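Local coordinates for glutamate racemase (PDB 2JFN), which belongs to the Asp/Glu/hydantoin racemase family of two-lobed alpha/beta proteins and, in this model, holds glutamic acid and uridine-5'-diphosphate-N-acetylmuramoyl-L-alanine, at residues V112-A117 with V225-I231. Sequence-based numbering, arbitrary orientation.
Sequences VGVVPA and VDSGAAI. With UMA (uridine-5'-diphosphate-N-acetylmuramoyl-L-alanine), chain C.
This buried contact joins two connections between the lobes that line the UMA pocket: 112-117 leads from strand 111-112 (mixed sheet) to helix 118-124, and 225-231 from strand 223-225 (four-stranded parallel sheet) into helix 228-241. They run in opposite senses, with CA-CA distances of 7.6 Å for Val112-Ile231 and 5.6 Å for Ala117-Asp226. Val112, Gly113, Val114 and Val115 are extended (phi -103° to -136°, psi 134° to 176°), and Ala117 is an N-cap. At one end Ile231 (chi1 m, chi2 m) packs CG2 on Val112 CG1 (4.0 Å) and CD1 on Val114 CG1 (3.9 Å); at the other, Ala117 CB meets Val225 CG1 (3.8 Å). Two such interlobe crossovers fit the two-lobed racemase fold. Here 112-117 holds the uracil (UMA N3 to Gly113 O, 2.9 Å; Val115 N to UMA O2, 2.9 Å), while the ribose hydroxyl UMA O2' donates to Val115 O (2.8 Å). Ser227 OG lies 3.1 Å from Val115 O, at most a weak hydrogen bond. A water lies 3.1 Å from Ser227 OG and accepts from Ala117 N at 2.8 Å. Asp226 OD1 (chi1 p) accepts from Gly228 N at 2.9 Å, a capping bond.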
loop_
_atom_site.group_PDB
_atom_site.type_symbol
_atom_site.label_atom_id
_atom_site.label_comp_id
_atom_site.label_asym_id
_atom_site.label_seq_id
_atom_site.Cartn_x
_atom_site.Cartn_y
_atom_site.Cartn_z
ATOM N N VAL A 112 1.994 3.094 11.439
ATOM C CA VAL A 112 1.959 4.049 10.340
ATOM C C VAL A 112 0.824 3.690 9.398
ATOM O O VAL A 112 0.614 2.516 9.082
ATOM C CB VAL A 112 3.296 4.050 9.562
ATOM C CG1 VAL A 112 3.214 4.982 8.359
ATOM C CG2 VAL A 112 4.411 4.485 10.476
ATOM N N GLY A 113 0.081 4.705 8.972
ATOM C CA GLY A 113 -1.022 4.482 8.062
ATOM C C GLY A 113 -0.736 5.137 6.726
ATOM O O GLY A 113 0.287 5.806 6.560
ATOM N N VAL A 114 -1.644 4.944 5.774
ATOM C CA VAL A 114 -1.489 5.521 4.441
ATOM C C VAL A 114 -2.778 6.135 3.923
ATOM O O VAL A 114 -3.860 5.544 4.028
ATOM C CB VAL A 114 -1.061 4.472 3.410
ATOM C CG1 VAL A 114 0.252 3.820 3.828
ATOM C CG2 VAL A 114 -2.159 3.439 3.253
ATOM N N VAL A 115 -2.660 7.336 3.379
ATOM C CA VAL A 115 -3.797 8.024 2.792
ATOM C C VAL A 115 -3.288 8.538 1.447
ATOM O O VAL A 115 -2.100 8.829 1.304
ATOM C CB VAL A 115 -4.268 9.216 3.660
ATOM C CG1 VAL A 115 -4.887 8.705 4.954
ATOM C CG2 VAL A 115 -3.102 10.135 3.967
ATOM N N PRO A 116 -4.168 8.629 0.443
ATOM C CA PRO A 116 -3.748 9.117 -0.879
ATOM C C PRO A 116 -3.002 10.444 -0.754
ATOM O O PRO A 116 -3.432 11.331 -0.009
ATOM C CB PRO A 116 -5.069 9.251 -1.630
ATOM C CG PRO A 116 -5.886 8.106 -1.047
ATOM C CD PRO A 116 -5.587 8.229 0.440
ATOM N N ALA A 117 -1.895 10.574 -1.484
ATOM C CA ALA A 117 -1.056 11.775 -1.447
ATOM C C ALA A 117 -1.664 12.993 -2.143
ATOM O O ALA A 117 -1.005 13.660 -2.946
ATOM C CB ALA A 117 0.313 11.464 -2.051
ATOM N N VAL A 225 2.333 10.587 -8.360
ATOM C CA VAL A 225 2.639 10.900 -6.975
ATOM C C VAL A 225 2.093 9.813 -6.046
ATOM O O VAL A 225 0.939 9.409 -6.166
ATOM C CB VAL A 225 2.002 12.247 -6.556
ATOM C CG1 VAL A 225 2.326 12.544 -5.098
ATOM C CG2 VAL A 225 2.504 13.373 -7.455
ATOM N N ASP A 226 2.923 9.327 -5.132
ATOM C CA ASP A 226 2.451 8.341 -4.175
ATOM C C ASP A 226 3.006 8.663 -2.794
ATOM O O ASP A 226 3.708 9.663 -2.614
ATOM C CB ASP A 226 2.788 6.898 -4.606
ATOM C CG ASP A 226 4.273 6.629 -4.708
ATOM O OD1 ASP A 226 5.003 6.853 -3.722
ATOM O OD2 ASP A 226 4.714 6.171 -5.785
ATOM N N SER A 227 2.689 7.812 -1.828
ATOM C CA SER A 227 3.086 8.018 -0.437
ATOM C C SER A 227 4.357 7.317 0.034
ATOM O O SER A 227 4.798 7.531 1.169
ATOM C CB SER A 227 1.932 7.580 0.465
ATOM O OG SER A 227 0.761 8.317 0.164
ATOM N N GLY A 228 4.940 6.501 -0.836
ATOM C CA GLY A 228 6.130 5.729 -0.500
ATOM C C GLY A 228 7.283 6.372 0.255
ATOM O O GLY A 228 7.596 5.963 1.379
ATOM N N ALA A 229 7.932 7.356 -0.370
ATOM C CA ALA A 229 9.060 8.042 0.248
ATOM C C ALA A 229 8.654 8.739 1.544
ATOM O O ALA A 229 9.417 8.755 2.503
ATOM C CB ALA A 229 9.657 9.057 -0.729
ATOM N N ALA A 230 7.453 9.305 1.576
ATOM C CA ALA A 230 6.982 9.992 2.780
ATOM C C ALA A 230 6.748 9.013 3.931
ATOM O O ALA A 230 6.936 9.365 5.105
ATOM C CB ALA A 230 5.704 10.752 2.486
ATOM N N ILE A 231 6.323 7.792 3.592
ATOM C CA ILE A 231 6.078 6.759 4.595
ATOM C C ILE A 231 7.418 6.346 5.166
ATOM O O ILE A 231 7.560 6.125 6.371
ATOM C CB ILE A 231 5.422 5.505 3.974
ATOM C CG1 ILE A 231 4.070 5.875 3.373
ATOM C CG2 ILE A 231 5.271 4.406 5.035
ATOM C CD1 ILE A 231 3.095 6.394 4.374
HETATM N N1 UMA C . 1.730 9.947 4.114
HETATM C C2 UMA C . 0.886 8.867 4.687
HETATM N N3 UMA C . 1.242 8.450 5.960
HETATM C C4 UMA C . 2.304 8.956 6.725
HETATM C C5 UMA C . 3.127 10.061 6.077
HETATM C C6 UMA C . 2.806 10.485 4.838
HETATM O O2 UMA C . -0.057 8.358 4.101
HETATM O O4 UMA C . 2.520 8.499 7.837
HETATM C C1B UMA C . 1.358 10.410 2.731
HETATM C C2B UMA C . 0.236 11.433 2.785
HETATM O "O2'" UMA C . -0.776 11.269 1.716
HETATM C C3B UMA C . 0.853 12.792 2.747
HETATM C C4B UMA C . 2.031 12.477 1.846
HETATM O O4B UMA C . 2.384 11.118 2.077
HETATM O O3B UMA C . -0.189 13.625 2.173
HETATM C C5B UMA C . 3.242 13.282 2.102
HETATM O O5B UMA C . 3.512 13.317 3.458
HETATM P PA UMA C . 4.624 14.247 4.111
HETATM O O1A UMA C . 4.880 13.635 5.423
HETATM O O2A UMA C . 5.742 14.334 3.228
HETATM O O3A UMA C . 3.836 15.649 4.310
HETATM P PB UMA C . 2.306 16.080 4.168
HETATM O O1B UMA C . 1.813 15.920 2.816
HETATM O O2B UMA C . 2.160 17.391 4.808
HETATM O "O1'" UMA C . 1.618 15.014 5.211
HETATM C "C1'" UMA C . 1.090 15.302 6.506
HETATM C "C2'" UMA C . 1.394 14.203 7.489
HETATM N "N2'" UMA C . 2.845 14.024 7.683
HETATM C "C7'" UMA C . 3.451 14.325 8.844
HETATM O "O7'" UMA C . 2.817 14.603 9.857
HETATM C "C8'" UMA C . 4.964 14.298 8.902
HETATM C "C3'" UMA C . 0.726 12.912 6.987
HETATM O "O3'" UMA C . 0.911 11.824 7.957
HETATM C "C4'" UMA C . -0.788 13.120 6.748
HETATM O "O4'" UMA C . -1.388 11.939 6.253
HETATM C "C5'" UMA C . -1.008 14.277 5.768
HETATM O "O5'" UMA C . -0.338 15.479 6.306
HETATM C "C6'" UMA C . -2.468 14.646 5.578
HETATM O "O6'" UMA C . -3.072 14.920 6.834
HETATM C C18 UMA C . 0.645 11.828 9.382
HETATM C C19 UMA C . -0.680 11.248 9.751
HETATM O O18 UMA C . -1.284 11.633 10.737
HETATM C C20 UMA C . 1.877 11.246 10.105
HETATM N N4 UMA C . -1.129 10.290 8.923
HETATM C C21 UMA C . -2.324 9.462 9.138
HETATM C C22 UMA C . -2.406 8.777 10.535
HETATM O O19 UMA C . -1.325 8.482 11.093
HETATM O O20 UMA C . -3.535 8.564 11.048
HETATM C C23 UMA C . -2.403 8.392 8.042
HETATM O O HOH W 1 -0.749 8.220 -2.560
#